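Local coordinates for protein aldehyde dehydrogenase (Anabaena variabilis, PDB 4H7N) that probably oxidises aldehydes to carboxylic acids with NAD+ as the electron acceptor, as members of the aldehyde dehydrogenase family do, at residues 11-16 against 340-345; 232-236 against 359-365; 243-247 against 397-403. All blocks are in the same frame, centred on the assembly; numbering follows the deposited sequence.

Interaction 1 of 3, residues 11-16 against 340-345; sequences RNPRTG and LGGGWW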
loop_
_atom_site.group_PDB
_atom_site.type_symbol
_atom_site.label_atom_id
_atom_site.label_comp_id
_atom_site.label_asym_id
_atom_site.label_seq_id
_atom_site.Cartn_x
_atom_site.Cartn_y
_atom_site.Cartn_z
ATOM N N ARG A 11 26.334 3.830 23.824
ATOM C CA ARG A 11 26.128 4.237 25.201
ATOM C C ARG A 11 25.207 3.275 25.963
ATOM O O ARG A 11 24.223 2.747 25.436
ATOM C CB ARG A 11 25.594 5.677 25.179
ATOM C CG ARG A 11 25.105 6.238 26.491
ATOM C CD ARG A 11 24.771 7.710 26.336
ATOM N NE ARG A 11 24.273 8.309 27.553
ATOM C CZ ARG A 11 23.054 8.101 28.064
ATOM N NH1 ARG A 11 22.180 7.305 27.471
ATOM N NH2 ARG A 11 22.696 8.687 29.179
ATOM N N ASN A 12 25.580 3.007 27.193
ATOM C CA ASN A 12 24.758 2.298 28.147
ATOM C C ASN A 12 23.841 3.327 28.803
ATOM O O ASN A 12 24.306 4.322 29.372
ATOM C CB ASN A 12 25.664 1.663 29.190
ATOM C CG ASN A 12 24.916 0.890 30.252
ATOM O OD1 ASN A 12 23.965 1.343 30.847
ATOM N ND2 ASN A 12 25.459 -0.261 30.570
ATOM N N PRO A 13 22.536 3.107 28.703
ATOM C CA PRO A 13 21.568 4.085 29.201
ATOM C C PRO A 13 21.489 4.203 30.741
ATOM O O PRO A 13 21.020 5.203 31.240
ATOM C CB PRO A 13 20.255 3.573 28.624
ATOM C CG PRO A 13 20.437 2.111 28.567
ATOM C CD PRO A 13 21.864 1.955 28.078
ATOM N N ARG A 14 21.946 3.197 31.477
ATOM C CA ARG A 14 21.981 3.276 32.941
ATOM C C ARG A 14 23.211 4.022 33.431
ATOM O O ARG A 14 23.126 4.844 34.347
ATOM C CB ARG A 14 21.944 1.889 33.589
ATOM C CG ARG A 14 20.642 1.165 33.380
ATOM C CD ARG A 14 20.487 -0.102 34.239
ATOM N NE ARG A 14 20.523 0.268 35.610
ATOM C CZ ARG A 14 19.482 0.605 36.356
ATOM N NH1 ARG A 14 18.228 0.525 35.939
ATOM N NH2 ARG A 14 19.718 1.006 37.572
ATOM N N THR A 15 24.365 3.721 32.840
ATOM C CA THR A 15 25.626 4.253 33.306
ATOM C C THR A 15 26.139 5.440 32.530
ATOM O O THR A 15 26.974 6.162 33.023
ATOM C CB THR A 15 26.758 3.211 33.309
ATOM O OG1 THR A 15 27.148 2.889 31.973
ATOM C CG2 THR A 15 26.413 1.965 34.103
ATOM N N GLY A 16 25.671 5.642 31.310
ATOM C CA GLY A 16 26.158 6.746 30.536
ATOM C C GLY A 16 27.508 6.487 29.893
ATOM O O GLY A 16 28.038 7.375 29.210
ATOM N N LEU A 340 21.489 10.464 37.094
ATOM C CA LEU A 340 21.706 9.643 38.269
ATOM C C LEU A 340 22.509 8.412 37.849
ATOM O O LEU A 340 22.123 7.667 36.904
ATOM C CB LEU A 340 20.396 9.219 38.901
ATOM C CG LEU A 340 19.426 10.314 39.367
ATOM C CD1 LEU A 340 18.065 9.670 39.547
ATOM C CD2 LEU A 340 19.911 10.977 40.662
ATOM N N GLY A 341 23.651 8.227 38.511
ATOM C CA GLY A 341 24.587 7.143 38.183
ATOM C C GLY A 341 25.097 7.204 36.759
ATOM O O GLY A 341 25.554 6.197 36.205
ATOM N N GLY A 342 25.052 8.389 36.164
ATOM C CA GLY A 342 25.502 8.581 34.798
ATOM C C GLY A 342 24.405 8.453 33.754
ATOM O O GLY A 342 24.624 8.759 32.579
ATOM N N GLY A 343 23.236 7.970 34.155
ATOM C CA GLY A 343 22.074 7.862 33.264
ATOM C C GLY A 343 21.120 9.041 33.367
ATOM O O GLY A 343 21.188 9.799 34.315
ATOM N N TRP A 344 20.228 9.189 32.393
ATOM C CA TRP A 344 19.196 10.223 32.439
ATOM C C TRP A 344 17.868 9.581 32.841
ATOM O O TRP A 344 17.503 8.508 32.350
ATOM C CB TRP A 344 18.996 10.889 31.067
ATOM C CG TRP A 344 20.096 11.815 30.637
ATOM C CD1 TRP A 344 20.947 11.640 29.585
ATOM C CD2 TRP A 344 20.450 13.069 31.238
ATOM N NE1 TRP A 344 21.816 12.692 29.505
ATOM C CE2 TRP A 344 21.538 13.587 30.504
ATOM C CE3 TRP A 344 19.954 13.800 32.334
ATOM C CZ2 TRP A 344 22.147 14.812 30.814
ATOM C CZ3 TRP A 344 20.551 15.001 32.659
ATOM C CH2 TRP A 344 21.648 15.504 31.893
ATOM N N TRP A 345 17.129 10.304 33.664
ATOM C CA TRP A 345 15.893 9.853 34.262
ATOM C C TRP A 345 14.858 10.973 34.338
ATOM O O TRP A 345 15.199 12.162 34.405
ATOM C CB TRP A 345 16.148 9.347 35.682
ATOM C CG TRP A 345 17.228 8.346 35.779
ATOM C CD1 TRP A 345 18.566 8.587 35.820
ATOM C CD2 TRP A 345 17.070 6.932 35.879
ATOM N NE1 TRP A 345 19.264 7.407 35.918
ATOM C CE2 TRP A 345 18.370 6.375 35.966
ATOM C CE3 TRP A 345 15.963 6.081 35.920
ATOM C CZ2 TRP A 345 18.590 5.024 36.076
ATOM C CZ3 TRP A 345 16.187 4.727 36.052
ATOM C CH2 TRP A 345 17.499 4.213 36.120
HETATM O O HOH W 1 20.127 7.473 29.959
HETATM O O HOH W 2 24.543 10.237 30.581
HETATM O O HOH W 3 22.064 4.840 36.672
#

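Interaction 2 of 3, residues 232-236 against 359-365; sequences ELGGK and KVMTEET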
loop_
_atom_site.group_PDB
_atom_site.type_symbol
_atom_site.label_atom_id
_atom_site.label_comp_id
_atom_site.label_asym_id
_atom_site.label_seq_id
_atom_site.Cartn_x
_atom_site.Cartn_y
_atom_site.Cartn_z
ATOM N N GLU A 232 5.423 3.467 10.169
ATOM C CA GLU A 232 4.718 3.757 11.429
ATOM C C GLU A 232 5.534 4.790 12.172
ATOM O O GLU A 232 6.675 4.528 12.557
ATOM C CB GLU A 232 4.502 2.488 12.224
ATOM C CG GLU A 232 3.366 2.620 13.234
ATOM C CD GLU A 232 2.471 1.388 13.302
ATOM O OE1 GLU A 232 1.994 0.855 12.252
ATOM O OE2 GLU A 232 2.216 0.983 14.443
ATOM N N LEU A 233 5.000 6.010 12.257
ATOM C CA LEU A 233 5.823 7.201 12.526
ATOM C C LEU A 233 5.478 7.956 13.803
ATOM O O LEU A 233 5.755 9.134 13.933
ATOM C CB LEU A 233 5.751 8.182 11.366
ATOM C CG LEU A 233 6.055 7.624 9.982
ATOM C CD1 LEU A 233 6.178 8.754 8.983
ATOM C CD2 LEU A 233 7.332 6.773 10.048
ATOM N N GLY A 234 4.892 7.295 14.763
ATOM C CA GLY A 234 4.722 7.960 16.028
ATOM C C GLY A 234 3.328 8.532 16.143
ATOM O O GLY A 234 2.463 8.391 15.257
ATOM N N GLY A 235 3.107 9.097 17.305
ATOM C CA GLY A 235 1.807 9.472 17.745
ATOM C C GLY A 235 1.854 10.535 18.831
ATOM O O GLY A 235 2.887 10.769 19.461
ATOM N N LYS A 236 0.705 11.162 19.026
ATOM C CA LYS A 236 0.454 11.994 20.178
ATOM C C LYS A 236 -0.924 11.591 20.717
ATOM O O LYS A 236 -1.926 12.347 20.680
ATOM C CB LYS A 236 0.515 13.471 19.761
ATOM C CG LYS A 236 0.611 14.435 20.911
ATOM C CD LYS A 236 2.020 14.602 21.409
ATOM C CE LYS A 236 2.104 15.590 22.584
ATOM N NZ LYS A 236 3.358 15.386 23.342
ATOM N N LYS A 359 4.719 22.799 23.429
ATOM C CA LYS A 359 5.261 21.641 22.738
ATOM C C LYS A 359 4.787 20.346 23.303
ATOM O O LYS A 359 4.556 19.382 22.571
ATOM C CB LYS A 359 6.769 21.625 22.859
ATOM C CG LYS A 359 7.459 22.724 22.074
ATOM C CD LYS A 359 8.933 22.679 22.442
ATOM C CE LYS A 359 9.674 23.931 22.044
ATOM N NZ LYS A 359 10.306 23.697 20.728
ATOM N N VAL A 360 4.678 20.299 24.624
ATOM C CA VAL A 360 4.289 19.057 25.287
ATOM C C VAL A 360 2.879 18.575 24.878
ATOM O O VAL A 360 2.530 17.424 25.080
ATOM C CB VAL A 360 4.433 19.217 26.826
ATOM C CG1 VAL A 360 3.242 19.957 27.412
ATOM C CG2 VAL A 360 4.628 17.869 27.489
HETATM N N MSE A 361 2.062 19.474 24.347
HETATM C CA MSE A 361 0.733 19.134 23.844
HETATM C C MSE A 361 0.640 18.972 22.339
HETATM O O MSE A 361 -0.426 18.613 21.815
HETATM C CB MSE A 361 -0.247 20.158 24.435
HETATM C CG MSE A 361 -0.382 19.739 25.905
HETATM SE SE MSE A 361 -2.103 20.285 26.613
HETATM C CE MSE A 361 -2.959 18.561 26.210
ATOM N N THR A 362 1.730 19.216 21.618
ATOM C CA THR A 362 1.664 19.163 20.179
ATOM C C THR A 362 2.747 18.269 19.558
ATOM O O THR A 362 2.415 17.472 18.716
ATOM C CB THR A 362 1.761 20.549 19.559
ATOM O OG1 THR A 362 3.001 21.133 19.929
ATOM C CG2 THR A 362 0.605 21.420 20.018
ATOM N N GLU A 363 4.007 18.378 19.967
ATOM C CA GLU A 363 5.078 17.559 19.394
ATOM C C GLU A 363 5.253 16.295 20.237
ATOM O O GLU A 363 5.045 16.336 21.433
ATOM C CB GLU A 363 6.387 18.343 19.325
ATOM C CG GLU A 363 6.264 19.589 18.435
ATOM C CD GLU A 363 7.435 20.559 18.558
ATOM O OE1 GLU A 363 8.512 20.186 19.064
ATOM O OE2 GLU A 363 7.267 21.726 18.139
ATOM N N GLU A 364 5.639 15.193 19.599
ATOM C CA GLU A 364 5.837 13.932 20.280
ATOM C C GLU A 364 6.852 14.149 21.408
ATOM O O GLU A 364 7.929 14.698 21.184
ATOM C CB GLU A 364 6.305 12.819 19.303
ATOM C CG GLU A 364 6.365 11.405 19.924
ATOM C CD GLU A 364 6.409 10.246 18.880
ATOM O OE1 GLU A 364 7.219 10.392 17.921
ATOM O OE2 GLU A 364 5.641 9.211 19.015
ATOM N N THR A 365 6.496 13.715 22.601
ATOM C CA THR A 365 7.369 13.858 23.780
ATOM C C THR A 365 8.188 12.577 24.042
ATOM O O THR A 365 9.390 12.637 24.321
ATOM C CB THR A 365 6.481 14.246 24.978
ATOM O OG1 THR A 365 5.794 15.471 24.674
ATOM C CG2 THR A 365 7.292 14.474 26.246
HETATM O O HOH W 4 7.248 11.329 15.459
#

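Interaction 3 of 3, residues 243-247 against 397-403; sequences ESANL and FAGSEDE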
loop_
_atom_site.group_PDB
_atom_site.type_symbol
_atom_site.label_atom_id
_atom_site.label_comp_id
_atom_site.label_asym_id
_atom_site.label_seq_id
_atom_site.Cartn_x
_atom_site.Cartn_y
_atom_site.Cartn_z
ATOM N N GLU A 243 -17.617 12.869 31.745
ATOM C CA GLU A 243 -18.142 13.126 33.072
ATOM C C GLU A 243 -18.619 11.850 33.765
ATOM O O GLU A 243 -18.437 11.723 34.964
ATOM C CB GLU A 243 -19.319 14.096 32.898
ATOM C CG GLU A 243 -19.853 14.692 34.161
ATOM C CD GLU A 243 -20.700 15.922 33.834
ATOM O OE1 GLU A 243 -21.673 15.800 33.046
ATOM O OE2 GLU A 243 -20.359 17.013 34.317
ATOM N N SER A 244 -19.237 10.933 33.005
ATOM C CA SER A 244 -19.745 9.651 33.506
ATOM C C SER A 244 -18.671 8.559 33.738
ATOM O O SER A 244 -19.004 7.437 34.138
ATOM C CB SER A 244 -20.770 9.089 32.511
ATOM O OG SER A 244 -20.182 8.789 31.254
ATOM N N ALA A 245 -17.406 8.861 33.455
ATOM C CA ALA A 245 -16.363 7.798 33.479
ATOM C C ALA A 245 -16.168 7.161 34.846
ATOM O O ALA A 245 -16.429 7.784 35.846
ATOM C CB ALA A 245 -15.018 8.354 33.017
ATOM N N ASN A 246 -15.610 5.949 34.872
ATOM C CA ASN A 246 -15.155 5.325 36.114
ATOM C C ASN A 246 -13.739 5.852 36.360
ATOM O O ASN A 246 -12.789 5.404 35.700
ATOM C CB ASN A 246 -15.150 3.793 35.996
ATOM C CG ASN A 246 -14.645 3.087 37.254
ATOM O OD1 ASN A 246 -13.839 3.615 38.012
ATOM N ND2 ASN A 246 -15.097 1.849 37.453
ATOM N N LEU A 247 -13.603 6.811 37.278
ATOM C CA LEU A 247 -12.326 7.528 37.459
ATOM C C LEU A 247 -11.212 6.674 38.032
ATOM O O LEU A 247 -10.036 6.966 37.810
ATOM C CB LEU A 247 -12.503 8.749 38.356
ATOM C CG LEU A 247 -13.460 9.804 37.788
ATOM C CD1 LEU A 247 -13.593 10.941 38.802
ATOM C CD2 LEU A 247 -12.987 10.301 36.435
ATOM N N PHE A 397 -13.083 7.314 27.780
ATOM C CA PHE A 397 -13.654 6.739 28.971
ATOM C C PHE A 397 -14.990 7.376 29.241
ATOM O O PHE A 397 -15.146 8.613 29.237
ATOM C CB PHE A 397 -12.780 6.969 30.202
ATOM C CG PHE A 397 -11.451 6.302 30.145
ATOM C CD1 PHE A 397 -10.411 6.881 29.448
ATOM C CD2 PHE A 397 -11.236 5.091 30.798
ATOM C CE1 PHE A 397 -9.188 6.266 29.372
ATOM C CE2 PHE A 397 -9.998 4.477 30.754
ATOM C CZ PHE A 397 -8.976 5.081 30.044
ATOM N N ALA A 398 -15.963 6.523 29.492
ATOM C CA ALA A 398 -17.249 6.975 29.928
ATOM C C ALA A 398 -17.952 5.918 30.783
ATOM O O ALA A 398 -17.427 4.816 31.042
ATOM C CB ALA A 398 -18.104 7.357 28.720
ATOM N N GLY A 399 -19.169 6.279 31.178
ATOM C CA GLY A 399 -20.021 5.462 32.020
ATOM C C GLY A 399 -20.579 4.286 31.283
ATOM O O GLY A 399 -21.092 3.398 31.905
ATOM N N SER A 400 -20.488 4.266 29.960
ATOM C CA SER A 400 -20.988 3.136 29.205
ATOM C C SER A 400 -20.209 3.051 27.922
ATOM O O SER A 400 -19.683 4.052 27.473
ATOM C CB SER A 400 -22.487 3.315 28.895
ATOM O OG SER A 400 -22.648 4.309 27.868
ATOM N N GLU A 401 -20.163 1.874 27.312
ATOM C CA GLU A 401 -19.459 1.750 26.072
ATOM C C GLU A 401 -20.126 2.593 24.974
ATOM O O GLU A 401 -19.431 3.204 24.181
ATOM C CB GLU A 401 -19.239 0.289 25.660
ATOM C CG GLU A 401 -20.375 -0.361 24.898
ATOM C CD GLU A 401 -20.084 -1.802 24.457
ATOM O OE1 GLU A 401 -19.500 -2.585 25.241
ATOM O OE2 GLU A 401 -20.498 -2.152 23.326
ATOM N N ASP A 402 -21.455 2.635 24.920
ATOM C CA ASP A 402 -22.115 3.413 23.839
ATOM C C ASP A 402 -21.858 4.910 23.911
ATOM O O ASP A 402 -21.618 5.552 22.883
ATOM C CB ASP A 402 -23.608 3.084 23.709
ATOM C CG ASP A 402 -23.825 1.677 23.132
ATOM O OD1 ASP A 402 -22.956 1.169 22.356
ATOM O OD2 ASP A 402 -24.847 1.057 23.478
ATOM N N GLU A 403 -21.797 5.456 25.114
ATOM C CA GLU A 403 -21.394 6.862 25.243
ATOM C C GLU A 403 -19.950 7.161 24.740
ATOM O O GLU A 403 -19.718 8.114 23.982
ATOM C CB GLU A 403 -21.582 7.327 26.686
ATOM C CG GLU A 403 -21.484 8.824 26.812
ATOM C CD GLU A 403 -21.533 9.318 28.236
ATOM O OE1 GLU A 403 -21.689 8.529 29.199
ATOM O OE2 GLU A 403 -21.424 10.545 28.363
HETATM O O HOH W 5 -20.602 11.859 30.539
HETATM O O HOH W 6 -14.967 4.814 32.421
#

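Interaction 1 of 3, residues 11-16 against 340-345
The bend Asn12-Gly16 lies against the type I' beta turn from Leu340 to Gly343, the CA atoms of Arg14 and Gly343 coming within 4.6 Å, and the two backbones meet through CA-H...O contacts and shared waters. Gly342 CA approaches Thr15 O at 3.3 Å, and Gly16 CA reaches Gly342 O in return. Glycine suits this seam: a CB on Gly16, Gly342 or Gly343 would run into a carbonyl oxygen of the facing segment, and the first two also have positive phi angles unfavourable to other residues. The bend is shaped by Asn12, whose OD1 accepts from Arg14 N at 2.8 Å in the carbonyl plane, an Asx turn, and from Thr15 N above that plane. Arg11 carries the side-chain contact at one end. With CG anti to the backbone N (chi1 171°) and the chain extended as far as NE, its guanidinium is delivered beside Trp344, where Arg11 NH2 lies 3.5 Å from Trp344 CD1 and the two planes are only 24° apart; Trp344 NE1 bonds to Glu311. Two waters sit at the guanidinium edge; one links Arg11 NH2 to Gly342 O, the other joins it to Pro13 O and Trp344 N. At the other end Trp345 NE1 donates its N-H to Leu340 O at 3.0 Å, while Trp345 CH2 lies 3.8 Å from Arg14 NH1, a nitrogen that bonds to the carbonyls of Ala296 and Gly79. A third water donates to both Arg14 O and Leu340 O. Water thus lets two acceptor-rich backbones meet, giving protons to Pro13 O, Gly342 O, Arg14 O and Leu340 O; Arg11 reaches the first two only through it.

Interaction 2 of 3, residues 232-236 against 359-365
Lys236 drives its side chain into the loop 359-365, and that loop closes round the ammonium group. Its CG stands anti to the backbone N (chi1 -166°), the chain bends at chi2 (83°) and then runs straight, which carries CD and CE past the backbone of Met361 to Glu363 and sets NZ among carbonyl oxygens. Lys236 NZ donates to Glu363 O at 2.7 Å, tilted from the carbonyl plane, and to Val360 O at 2.8 Å, from well above the plane. A salt bridge to Glu270 completes its polar surroundings; Glu270 also accepts from Thr365 N, while Thr365 OG1 bonds to His320. A long, flexible cation suits such a buried, oxygen-lined site. An alanine in place of Lys236 would probably leave the carbonyls of Val360 and Glu363 and the carboxylate of Glu270 without their shared donor, and open a gap inside the loop. Glu364 reaches back the other way, CG anti to its N and the chain extended. Glu364 OE2 takes the N-H of Gly235 at 3.1 Å, nearly straight (167°) but from above the carboxylate plane, and a water bridges OE1 to Leu233 O. Glycine suits the place of Gly234, since a CB would strike Glu364 OE1 and its phi is positive. The ammonium is met by carbonyl oxygens and one carboxylate, the Glu364 carboxylate by a backbone N-H and a water, tying what follows the predicted active-site Glu232 to this loop.

Interaction 3 of 3, residues 243-247 against 397-403
Ser244 OG is held between two groups of the facing segment: it accepts from Gly399 N at 2.7 Å, with an angle of 150° at the hydrogen, and donates to Glu403 OE1 at 2.6 Å. Its first torsion (chi1 64°) places OG between the backbone N and the carbonyl carbon, the crowded position, and from there the hydroxyl projects into the bend of 397-403. Serine fits because a short hydroxyl can act as acceptor and donor at once. Glu403 comes to meet it with CG anti to its backbone N and an extended chain, so that its carboxylate is gripped at both oxygens: OE1 takes the serine proton from above the carboxylate plane, and OE2 accepts from a water that in turn accepts from Ser244 N. Where the two segments run closest, small residues allow it. The CA atoms of Ala245 and Ala398 are 3.8 Å apart, and Ala245 CB packs on Phe397 CB at 3.9 Å, while the phenyl ring of Phe397 turns off to lie on helix 247-259. A CB on Gly399 would collide with that of Ser244. A second water bridges Asn246 N and Ala398 O, each at 2.8 Å. Both segments lead into helices, 247-259 and 401-408, each with a capped N terminus. As N-caps, Ser400 OG accepts from Glu403 N at 3.1 Å, and Asn246 OD1 from Leu249 N. Strands 237-241 and 393-397 are parallel neighbours in the seven-stranded sheet; the contact joins the loops that follow their C-terminal ends and lead into helices, as in parallel alpha/beta folds.

Overall arrangement
Followed from the N terminus, the chain first meets interaction 1, where the loop after strand 8-11 is closed 324 residues later by the hairpin 338-345. Segments 232-236 and 243-247 come next, on either side of strand 237-241, and their partners follow in the same order at 359-365 and 397-403. Every pair of contacts therefore crosses and none nests. Interaction 2 joins the start of strand 237-241 to the loop before strand 369-375, and interaction 3 joins its end to the end of strand 393-397. The seven-stranded sheet is thus tied at both ends of one strand, the centres of interactions 2 and 3 being about 26 Å apart, while interaction 1 fastens the N-terminal segment at the periphery.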